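Local coordinates for BH0493 protein (Bacillus halodurans C-125, PDB 2QEE), which binds zinc and is a putative amidohydrolase, so it probably catalyses a hydrolytic reaction, at residues R172-P175 and L176-Y180; S236-G239 and R240-D244; S202-E205 and V206-F209; V224-P227 and P228-F232. All coordinates share one frame; numbering follows the deposited sequence. Where two conformers were deposited one is given.

Overall arrangement
Followed from the N terminus, the four contacts come in series, none nested or crossed, each within one continuous run of chain. Contact 1 forms the short helix 174-178 after strand 171-172; contact 3 is a turn of helix 200-217; contact 4 closes a beta turn after strand 222-226; contact 2 starts helix 237-253. Contact 1 touches the other three: Asp174 and Asn178 bond to Ser225 of contact 4, Asn178 to Arg238 of contact 2, and Leu176 packs on Val206 of contact 3. Contact 2 also meets contacts 3 and 4, whereas contacts 3 and 4 stay about 12 Å apart at their nearest atoms.

Contact 1: residues R172-P175 and L176-Y180; sequences RLDP and LLNEY
Backbone i to i+4 bonds wind residues 174-178 into a short helix with Leu173 at the N-cap, Leu177 N lying 3.0 Å from Leu173 O and Asn178 N 2.7 Å from Asp174 O. At the other end Glu179 leaves helical geometry, and its N reaches Pro175 O only through a weak bond, bent to 130° at the hydrogen. On the apolar side, Leu177 CD1 sits 4.0 Å from Leu173 CB. Leu176, its CG anti to the backbone N (chi1 176°), thereby directs its branch toward Leu173 and helix 200-217, and its CD2 is 4.4 Å from Leu173 CD2. Leu173 and Leu176 both pack on Leu210 of that helix, while Leu177 meets Ile241 of helix 237-253. Asp174 and Asn178 form the polar side, lying alongside each other with carboxylate and amide planes 64° apart. They do not bond to each other: Asn178 ND2 stays 4.0 Å from Asp174 OD2. Instead, Asp174 OD2 is bound by Ser225 OG, and Asn178 ND2 donates to Ser225 O while its OD1 takes Arg238 NH2. In the conformer given for Arg172, Asp174 CG lies over the rim of one guanidinium face, 3.3 Å above its plane. Arg172 NH2 and Asp174 OD2, 3.2 Å apart there, pair by charge alone, with no N-H aimed at the oxygen. The side chain of Asp174 is about 8 Å from those of the zinc-binding His28 and His30. The bond from Asn178 ND2 to the backbone of Ser225 fastens the helix to strand 222-226; in the conformers given, Arg172 and Ser225 OG may also balance the buried carboxylate.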
loop_
_atom_site.group_PDB
_atom_site.type_symbol
_atom_site.label_atom_id
_atom_site.label_comp_id
_atom_site.label_asym_id
_atom_site.label_seq_id
_atom_site.Cartn_x
_atom_site.Cartn_y
_atom_site.Cartn_z
ATOM N N ARG C 172 -0.325 -31.724 0.319
ATOM C CA ARG C 172 0.260 -30.755 -0.628
ATOM C C ARG C 172 0.145 -31.328 -2.034
ATOM O O ARG C 172 0.618 -32.446 -2.289
ATOM C CB ARG C 172 1.721 -30.461 -0.252
ATOM C CG ARG C 172 2.434 -29.505 -1.221
ATOM C CD ARG C 172 3.933 -29.520 -1.074
ATOM N NE ARG C 172 4.521 -28.417 -1.838
ATOM C CZ ARG C 172 4.976 -28.553 -3.076
ATOM N NH1 ARG C 172 4.912 -29.740 -3.648
ATOM N NH2 ARG C 172 5.494 -27.512 -3.735
ATOM N N LEU C 173 -0.450 -30.561 -2.944
ATOM C CA LEU C 173 -0.758 -31.095 -4.290
ATOM C C LEU C 173 -0.092 -30.395 -5.485
ATOM O O LEU C 173 -0.476 -30.689 -6.621
ATOM C CB LEU C 173 -2.261 -31.165 -4.483
ATOM C CG LEU C 173 -3.042 -32.149 -3.573
ATOM C CD1 LEU C 173 -4.518 -31.984 -3.766
ATOM C CD2 LEU C 173 -2.541 -33.591 -3.808
ATOM N N ASP C 174 0.928 -29.559 -5.255
ATOM C CA ASP C 174 1.569 -28.778 -6.327
ATOM C C ASP C 174 1.948 -29.671 -7.559
ATOM O O ASP C 174 1.595 -29.327 -8.682
ATOM C CB ASP C 174 2.784 -28.008 -5.797
ATOM C CG ASP C 174 2.361 -26.931 -4.785
ATOM O OD1 ASP C 174 1.425 -27.181 -4.048
ATOM O OD2 ASP C 174 2.936 -25.852 -4.759
ATOM N N PRO C 175 2.638 -30.802 -7.325
ATOM C CA PRO C 175 3.118 -31.590 -8.483
ATOM C C PRO C 175 1.975 -32.097 -9.320
ATOM O O PRO C 175 2.086 -32.133 -10.574
ATOM C CB PRO C 175 3.880 -32.743 -7.823
ATOM C CG PRO C 175 4.381 -32.133 -6.474
ATOM C CD PRO C 175 3.102 -31.387 -6.048
ATOM N N LEU C 176 0.884 -32.485 -8.674
ATOM C CA LEU C 176 -0.317 -32.891 -9.382
ATOM C C LEU C 176 -1.035 -31.781 -10.139
ATOM O O LEU C 176 -1.390 -31.941 -11.293
ATOM C CB LEU C 176 -1.289 -33.612 -8.456
ATOM C CG LEU C 176 -2.640 -33.999 -9.048
ATOM C CD1 LEU C 176 -2.390 -35.240 -9.970
ATOM C CD2 LEU C 176 -3.668 -34.388 -7.957
ATOM N N LEU C 177 -1.285 -30.663 -9.474
ATOM C CA LEU C 177 -2.023 -29.608 -10.150
ATOM C C LEU C 177 -1.183 -28.805 -11.140
ATOM O O LEU C 177 -1.717 -28.400 -12.158
ATOM C CB LEU C 177 -2.649 -28.635 -9.112
ATOM C CG LEU C 177 -3.957 -29.072 -8.452
ATOM C CD1 LEU C 177 -3.900 -30.484 -8.042
ATOM C CD2 LEU C 177 -4.233 -28.218 -7.217
ATOM N N ASN C 178 0.084 -28.548 -10.793
ATOM C CA ASN C 178 0.945 -27.603 -11.520
ATOM C C ASN C 178 1.864 -28.296 -12.515
ATOM O O ASN C 178 2.370 -27.641 -13.426
ATOM C CB ASN C 178 1.830 -26.812 -10.561
ATOM C CG ASN C 178 1.011 -25.884 -9.668
ATOM O OD1 ASN C 178 -0.166 -25.645 -9.955
ATOM N ND2 ASN C 178 1.610 -25.445 -8.550
ATOM N N GLU C 179 2.106 -29.587 -12.319
ATOM C CA GLU C 179 3.070 -30.326 -13.177
ATOM C C GLU C 179 2.488 -31.642 -13.684
ATOM O O GLU C 179 3.221 -32.660 -13.780
ATOM C CB GLU C 179 4.352 -30.573 -12.398
ATOM C CG GLU C 179 5.115 -29.294 -12.130
ATOM C CD GLU C 179 6.260 -29.527 -11.212
ATOM O OE1 GLU C 179 7.415 -29.440 -11.699
ATOM O OE2 GLU C 179 6.012 -29.817 -10.020
ATOM N N TYR C 180 1.187 -31.617 -14.027
ATOM C CA TYR C 180 0.487 -32.871 -14.362
ATOM C C TYR C 180 1.146 -33.598 -15.557
ATOM O O TYR C 180 1.150 -34.839 -15.595
ATOM C CB TYR C 180 -0.970 -32.645 -14.670
ATOM C CG TYR C 180 -1.764 -33.912 -14.885
ATOM C CD1 TYR C 180 -2.011 -34.794 -13.822
ATOM C CD2 TYR C 180 -2.248 -34.244 -16.145
ATOM C CE1 TYR C 180 -2.728 -35.928 -14.001
ATOM C CE2 TYR C 180 -3.003 -35.409 -16.339
ATOM C CZ TYR C 180 -3.205 -36.257 -15.262
ATOM O OH TYR C 180 -3.954 -37.395 -15.412
#

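Contact 2: residues S236-G239 and R240-D244; sequences SNRG and RIIRD
Arg240 N donates to Ser236 O at 3.0 Å, opening the i to i+4 ladder of the helix, and Gly239 O receives Arg243 N further along. Ser236 is the N-cap: its OG accepts from Gly239 N at 3.0 Å, and the same hydroxyl is hydrogen-bonded to Glu234. Within segment 240-244, Arg243 grips Asp244 side-on, NE to OD1 at 2.8 Å and NH2 to OD2. Side chains link Arg240 to Asn237 more loosely. Arg240 NH2 donates to Asn237 OD1 over 3.3 Å, with an angle of 145° at the hydrogen. The oxygen lies near the guanidinium plane, but the nitrogen stands above the amide carbonyl plane, and the two flat groups are turned 76° apart. A water supplements this long bond, accepting from Arg240 NE at 2.7 Å and donating to Asn237 OD1. The bend of the arginine at chi3 (-72°) brings its guanidinium back over Ser236, whose O lies 3.4 Å above the centre of the plane. The apolar packing is between Arg238 and Ile242, which run alongside each other with Arg238 CG 3.7 Å from Ile242 CD1, while Ile241 turns to Tyr180 and Leu177. The polar ends reach outward, Asn237 ND2 to Glu181 and Arg238 NH2 to Asn178. Helix 237-253, in the beta-alpha-beta unit with strands 222-226 and 257-264, thus starts with a hydroxyl accepting from Gly239 N in the first turn, where N-H groups have no preceding helical carbonyl to bond. The partial negative charge of Ser236 O probably makes a favourable electrostatic contact with the Arg240 guanidinium.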
loop_
_atom_site.group_PDB
_atom_site.type_symbol
_atom_site.label_atom_id
_atom_site.label_comp_id
_atom_site.label_asym_id
_atom_site.label_seq_id
_atom_site.Cartn_x
_atom_site.Cartn_y
_atom_site.Cartn_z
ATOM N N SER C 236 -6.945 -26.200 -18.845
ATOM C CA SER C 236 -5.566 -26.590 -18.627
ATOM C C SER C 236 -5.609 -27.845 -17.751
ATOM O O SER C 236 -6.644 -28.160 -17.206
ATOM C CB SER C 236 -4.820 -25.489 -17.862
ATOM O OG SER C 236 -5.430 -25.298 -16.553
ATOM N N ASN C 237 -4.520 -28.564 -17.608
ATOM C CA ASN C 237 -4.558 -29.679 -16.651
ATOM C C ASN C 237 -4.969 -29.207 -15.246
ATOM O O ASN C 237 -5.703 -29.880 -14.562
ATOM C CB ASN C 237 -3.206 -30.345 -16.548
ATOM C CG ASN C 237 -2.780 -31.004 -17.869
ATOM O OD1 ASN C 237 -3.616 -31.464 -18.614
ATOM N ND2 ASN C 237 -1.496 -31.019 -18.137
ATOM N N ARG C 238 -4.522 -28.020 -14.846
ATOM C CA ARG C 238 -4.838 -27.552 -13.461
ATOM C C ARG C 238 -6.313 -27.277 -13.287
ATOM O O ARG C 238 -6.916 -27.681 -12.275
ATOM C CB ARG C 238 -3.973 -26.318 -13.101
ATOM C CG ARG C 238 -4.293 -25.832 -11.650
ATOM C CD ARG C 238 -3.168 -24.886 -11.181
ATOM N NE ARG C 238 -3.183 -23.661 -11.978
ATOM C CZ ARG C 238 -2.075 -22.996 -12.278
ATOM N NH1 ARG C 238 -2.140 -21.891 -13.014
ATOM N NH2 ARG C 238 -0.884 -23.460 -11.854
ATOM N N GLY C 239 -6.877 -26.572 -14.268
ATOM C CA GLY C 239 -8.280 -26.123 -14.255
ATOM C C GLY C 239 -9.137 -27.378 -14.290
ATOM O O GLY C 239 -10.181 -27.448 -13.616
ATOM N N ARG C 240 -8.721 -28.372 -15.082
ATOM C CA ARG C 240 -9.535 -29.611 -15.176
ATOM C C ARG C 240 -9.479 -30.465 -13.922
ATOM O O ARG C 240 -10.536 -30.978 -13.471
ATOM C CB ARG C 240 -9.205 -30.451 -16.410
ATOM C CG ARG C 240 -9.627 -29.739 -17.665
ATOM C CD ARG C 240 -9.469 -30.606 -18.924
ATOM N NE ARG C 240 -8.059 -30.740 -19.229
ATOM C CZ ARG C 240 -7.402 -29.974 -20.103
ATOM N NH1 ARG C 240 -8.017 -29.028 -20.812
ATOM N NH2 ARG C 240 -6.112 -30.169 -20.253
ATOM N N ILE C 241 -8.278 -30.616 -13.360
ATOM C CA ILE C 241 -8.094 -31.385 -12.133
ATOM C C ILE C 241 -8.875 -30.728 -10.977
ATOM O O ILE C 241 -9.596 -31.404 -10.241
ATOM C CB ILE C 241 -6.643 -31.563 -11.773
ATOM C CG1 ILE C 241 -5.914 -32.431 -12.843
ATOM C CG2 ILE C 241 -6.521 -32.233 -10.377
ATOM C CD1 ILE C 241 -4.346 -32.453 -12.683
ATOM N N ILE C 242 -8.793 -29.387 -10.859
ATOM C CA ILE C 242 -9.538 -28.709 -9.789
ATOM C C ILE C 242 -11.043 -28.884 -9.955
ATOM O O ILE C 242 -11.748 -29.309 -9.002
ATOM C CB ILE C 242 -9.170 -27.193 -9.687
ATOM C CG1 ILE C 242 -7.691 -27.065 -9.348
ATOM C CG2 ILE C 242 -10.133 -26.448 -8.694
ATOM C CD1 ILE C 242 -7.170 -25.572 -9.297
ATOM N N ARG C 243 -11.527 -28.631 -11.171
ATOM C CA ARG C 243 -12.967 -28.731 -11.504
ATOM C C ARG C 243 -13.491 -30.161 -11.354
ATOM O O ARG C 243 -14.480 -30.412 -10.648
ATOM C CB ARG C 243 -13.248 -28.260 -12.938
ATOM C CG ARG C 243 -14.725 -28.200 -13.323
ATOM C CD ARG C 243 -14.934 -28.102 -14.849
ATOM N NE ARG C 243 -14.226 -29.156 -15.583
ATOM C CZ ARG C 243 -13.725 -29.035 -16.826
ATOM N NH1 ARG C 243 -13.849 -27.913 -17.498
ATOM N NH2 ARG C 243 -13.082 -30.054 -17.386
ATOM N N ASP C 244 -12.808 -31.095 -12.000
ATOM C CA ASP C 244 -13.344 -32.455 -12.133
ATOM C C ASP C 244 -13.018 -33.376 -10.973
ATOM O O ASP C 244 -13.730 -34.366 -10.773
ATOM C CB ASP C 244 -12.848 -33.122 -13.427
ATOM C CG ASP C 244 -13.382 -32.478 -14.679
ATOM O OD1 ASP C 244 -14.405 -31.759 -14.629
ATOM O OD2 ASP C 244 -12.733 -32.706 -15.741
HETATM O O HOH W 1 -6.602 -32.315 -17.572
#

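Contact 3: residues S202-E205 and V206-F209; sequences SIQE and VKRF
Glu205 and Arg208 lie side by side, three residues apart along helix 200-217, and form a two-pronged salt bridge. Arg208 NH2 meets Glu205 OE1 at 2.8 Å and Arg208 NE meets Glu205 OE2 at 2.9 Å, both nearly straight. Each oxygen is approached on its syn side, and the carboxylate and guanidinium planes are tilted only modestly against each other. Two bends make this possible: Glu205 turns at chi2 (-63°), while Arg208, with CG anti to its N, folds at chi3 (66°) to present its NE edge. Glu205 OE1 also accepts from Lys193 N, so this oxygen is held by two donors. On another side, Lys207 lies alongside both Ile203 and Gln204. It bends at chi3 (96°), and the CD at that bend is 4.1 Å from Ile203 CG2 and 4.0 Å from Gln204 OE1. The amide end of Gln204 itself bonds through NE2 to Glu200. Backbone bonds of 3.0 Å from Val206 N to Ser202 O and from Lys207 N to Ile203 O keep the turn regular. Tyr192, in a loop, meets Phe209 edge-to-face. Val206 packs on Tyr180, Leu187 and Cys245, Phe209 on Leu187 and Ile203 on Asp244, so this turn lies against helices 180-189 and 237-253.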
loop_
_atom_site.group_PDB
_atom_site.type_symbol
_atom_site.label_atom_id
_atom_site.label_comp_id
_atom_site.label_asym_id
_atom_site.label_seq_id
_atom_site.Cartn_x
_atom_site.Cartn_y
_atom_site.Cartn_z
ATOM N N SER C 202 -9.643 -41.041 -16.593
ATOM C CA SER C 202 -8.588 -40.226 -16.023
ATOM C C SER C 202 -9.110 -39.468 -14.789
ATOM O O SER C 202 -8.418 -39.433 -13.752
ATOM C CB SER C 202 -7.992 -39.279 -17.059
ATOM O OG SER C 202 -7.013 -39.948 -17.860
ATOM N N ILE C 203 -10.303 -38.889 -14.920
ATOM C CA ILE C 203 -11.022 -38.226 -13.805
ATOM C C ILE C 203 -11.154 -39.137 -12.584
ATOM O O ILE C 203 -10.795 -38.770 -11.451
ATOM C CB ILE C 203 -12.400 -37.694 -14.240
ATOM C CG1 ILE C 203 -12.224 -36.575 -15.286
ATOM C CG2 ILE C 203 -13.244 -37.229 -12.997
ATOM C CD1 ILE C 203 -13.461 -36.151 -16.001
ATOM N N GLN C 204 -11.622 -40.360 -12.813
ATOM C CA GLN C 204 -11.781 -41.306 -11.711
ATOM C C GLN C 204 -10.498 -41.720 -11.022
ATOM O O GLN C 204 -10.472 -41.859 -9.793
ATOM C CB GLN C 204 -12.534 -42.558 -12.207
ATOM C CG GLN C 204 -13.960 -42.239 -12.498
ATOM C CD GLN C 204 -14.558 -41.394 -11.406
ATOM O OE1 GLN C 204 -14.341 -41.664 -10.212
ATOM N NE2 GLN C 204 -15.291 -40.340 -11.791
ATOM N N GLU C 205 -9.437 -41.942 -11.786
ATOM C CA GLU C 205 -8.203 -42.395 -11.216
ATOM C C GLU C 205 -7.524 -41.275 -10.462
ATOM O O GLU C 205 -6.857 -41.525 -9.452
ATOM C CB GLU C 205 -7.283 -43.007 -12.254
ATOM C CG GLU C 205 -7.760 -44.417 -12.661
ATOM C CD GLU C 205 -7.716 -45.393 -11.485
ATOM O OE1 GLU C 205 -6.674 -46.048 -11.347
ATOM O OE2 GLU C 205 -8.680 -45.442 -10.673
ATOM N N VAL C 206 -7.697 -40.041 -10.925
ATOM C CA VAL C 206 -7.112 -38.937 -10.141
ATOM C C VAL C 206 -7.890 -38.740 -8.807
ATOM O O VAL C 206 -7.266 -38.554 -7.747
ATOM C CB VAL C 206 -6.967 -37.628 -10.978
ATOM C CG1 VAL C 206 -6.596 -36.417 -10.067
ATOM C CG2 VAL C 206 -5.872 -37.808 -12.025
ATOM N N LYS C 207 -9.224 -38.772 -8.846
ATOM C CA LYS C 207 -10.018 -38.820 -7.593
ATOM C C LYS C 207 -9.603 -39.950 -6.663
ATOM O O LYS C 207 -9.549 -39.771 -5.439
ATOM C CB LYS C 207 -11.494 -38.940 -7.888
ATOM C CG LYS C 207 -12.111 -37.702 -8.513
ATOM C CD LYS C 207 -13.527 -37.951 -8.961
ATOM C CE LYS C 207 -14.489 -37.515 -7.935
ATOM N NZ LYS C 207 -15.829 -37.329 -8.560
ATOM N N ARG C 208 -9.279 -41.113 -7.220
ATOM C CA ARG C 208 -8.859 -42.204 -6.358
ATOM C C ARG C 208 -7.492 -41.936 -5.725
ATOM O O ARG C 208 -7.247 -42.316 -4.562
ATOM C CB ARG C 208 -8.933 -43.571 -7.092
ATOM C CG ARG C 208 -8.654 -44.750 -6.162
ATOM C CD ARG C 208 -8.895 -46.088 -6.872
ATOM N NE ARG C 208 -7.941 -46.311 -7.961
ATOM C CZ ARG C 208 -6.705 -46.750 -7.791
ATOM N NH1 ARG C 208 -6.269 -47.059 -6.580
ATOM N NH2 ARG C 208 -5.906 -46.924 -8.836
ATOM N N PHE C 209 -6.608 -41.255 -6.458
ATOM C CA PHE C 209 -5.329 -40.860 -5.921
ATOM C C PHE C 209 -5.594 -39.938 -4.690
ATOM O O PHE C 209 -5.060 -40.160 -3.588
ATOM C CB PHE C 209 -4.468 -40.157 -6.987
ATOM C CG PHE C 209 -3.188 -39.599 -6.448
ATOM C CD1 PHE C 209 -2.086 -40.405 -6.265
ATOM C CD2 PHE C 209 -3.089 -38.231 -6.089
ATOM C CE1 PHE C 209 -0.888 -39.926 -5.745
ATOM C CE2 PHE C 209 -1.881 -37.710 -5.571
ATOM C CZ PHE C 209 -0.768 -38.565 -5.377
#

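Contact 4: residues V224-P227 and P228-F232; sequences VSLP and PTFSF
Leu226 lays a methyl on the face of the Phe230 ring, a CH-pi contact. Its CD1 is 3.6 Å from the ring centroid and only 5° off the normal, so it stands over the centre of the ring; the second methyl, CD2, is 3.9 Å from Phe230 CD1. The ring comes to this place because Phe230 carries its CG anti to the backbone N (chi1 -180°), and a type I beta turn from Pro227 to Phe230 reverses the chain so that Phe230 returns to Leu226. That turn is closed by Phe230 N to Pro227 O at 3.0 Å, the donor standing 55° out of the carbonyl plane. Two successive prolines restrict the backbone there. Thr229 crosses the first proline ring at about a right angle, its OG1 3.6 Å from Pro227 CG. Farther out, Arg238 of helix 237-253 touches Leu226, Pro227 and Phe230, while Leu226 packs on Met259 and Ile261 of strand 257-264, to which its backbone is also hydrogen-bonded. The side chain of Leu226 is about 13 Å from the zinc ion. This is the turn leaving the C-terminal end of strand 222-226 in a beta-alpha-beta crossover, consistent with the beta/alpha barrel of the amidohydrolase superfamily.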
loop_
_atom_site.group_PDB
_atom_site.type_symbol
_atom_site.label_atom_id
_atom_site.label_comp_id
_atom_site.label_asym_id
_atom_site.label_seq_id
_atom_site.Cartn_x
_atom_site.Cartn_y
_atom_site.Cartn_z
ATOM N N VAL C 224 -2.294 -25.971 -2.360
ATOM C CA VAL C 224 -1.455 -25.750 -3.561
ATOM C C VAL C 224 -0.955 -24.313 -3.519
ATOM O O VAL C 224 -1.629 -23.466 -2.906
ATOM C CB VAL C 224 -2.248 -26.041 -4.833
ATOM C CG1 VAL C 224 -3.439 -25.032 -5.043
ATOM C CG2 VAL C 224 -1.309 -26.042 -6.066
ATOM N N SER C 225 0.241 -24.098 -4.070
ATOM C CA SER C 225 0.751 -22.750 -4.316
ATOM C C SER C 225 0.638 -22.456 -5.795
ATOM O O SER C 225 0.864 -23.354 -6.663
ATOM C CB SER C 225 2.185 -22.561 -3.822
ATOM O OG SER C 225 3.114 -23.328 -4.569
ATOM N N LEU C 226 0.314 -21.207 -6.096
ATOM C CA LEU C 226 -0.174 -20.839 -7.423
ATOM C C LEU C 226 0.447 -19.513 -7.867
ATOM O O LEU C 226 0.808 -18.675 -7.025
ATOM C CB LEU C 226 -1.677 -20.707 -7.391
ATOM C CG LEU C 226 -2.478 -21.934 -6.989
ATOM C CD1 LEU C 226 -3.872 -21.419 -6.746
ATOM C CD2 LEU C 226 -2.454 -22.909 -8.215
ATOM N N PRO C 227 0.669 -19.362 -9.174
ATOM C CA PRO C 227 1.387 -18.205 -9.747
ATOM C C PRO C 227 0.512 -16.971 -9.790
ATOM O O PRO C 227 -0.699 -17.079 -9.672
ATOM C CB PRO C 227 1.695 -18.684 -11.207
ATOM C CG PRO C 227 0.582 -19.602 -11.532
ATOM C CD PRO C 227 0.345 -20.377 -10.212
ATOM N N PRO C 228 1.112 -15.785 -10.039
ATOM C CA PRO C 228 0.334 -14.547 -10.159
ATOM C C PRO C 228 -0.700 -14.584 -11.285
ATOM O O PRO C 228 -1.708 -13.863 -11.225
ATOM C CB PRO C 228 1.410 -13.488 -10.514
ATOM C CG PRO C 228 2.714 -14.115 -9.942
ATOM C CD PRO C 228 2.578 -15.591 -10.133
ATOM N N THR C 229 -0.442 -15.435 -12.280
ATOM C CA THR C 229 -1.329 -15.596 -13.428
ATOM C C THR C 229 -2.502 -16.558 -13.172
ATOM O O THR C 229 -3.299 -16.806 -14.070
ATOM C CB THR C 229 -0.502 -16.148 -14.632
ATOM O OG1 THR C 229 0.276 -17.278 -14.204
ATOM C CG2 THR C 229 0.460 -15.066 -15.126
ATOM N N PHE C 230 -2.605 -17.111 -11.977
ATOM C CA PHE C 230 -3.673 -18.069 -11.671
ATOM C C PHE C 230 -5.024 -17.617 -12.161
ATOM O O PHE C 230 -5.493 -16.524 -11.811
ATOM C CB PHE C 230 -3.793 -18.320 -10.158
ATOM C CG PHE C 230 -4.872 -19.302 -9.810
ATOM C CD1 PHE C 230 -4.804 -20.614 -10.279
ATOM C CD2 PHE C 230 -5.952 -18.917 -9.008
ATOM C CE1 PHE C 230 -5.827 -21.535 -9.959
ATOM C CE2 PHE C 230 -6.949 -19.874 -8.683
ATOM C CZ PHE C 230 -6.875 -21.141 -9.175
ATOM N N SER C 231 -5.682 -18.490 -12.908
ATOM C CA SER C 231 -7.035 -18.185 -13.335
ATOM C C SER C 231 -7.923 -19.416 -13.176
ATOM O O SER C 231 -7.446 -20.550 -13.183
ATOM C CB SER C 231 -7.070 -17.678 -14.778
ATOM O OG SER C 231 -7.010 -18.766 -15.663
ATOM N N PHE C 232 -9.207 -19.167 -12.955
ATOM C CA PHE C 232 -10.179 -20.257 -12.856
ATOM C C PHE C 232 -11.556 -19.716 -13.176
ATOM O O PHE C 232 -11.957 -18.673 -12.633
ATOM C CB PHE C 232 -10.196 -20.893 -11.451
ATOM C CG PHE C 232 -11.034 -22.125 -11.390
ATOM C CD1 PHE C 232 -12.428 -22.047 -11.173
ATOM C CD2 PHE C 232 -10.449 -23.360 -11.647
ATOM C CE1 PHE C 232 -13.228 -23.231 -11.181
ATOM C CE2 PHE C 232 -11.256 -24.577 -11.637
ATOM C CZ PHE C 232 -12.639 -24.485 -11.403
#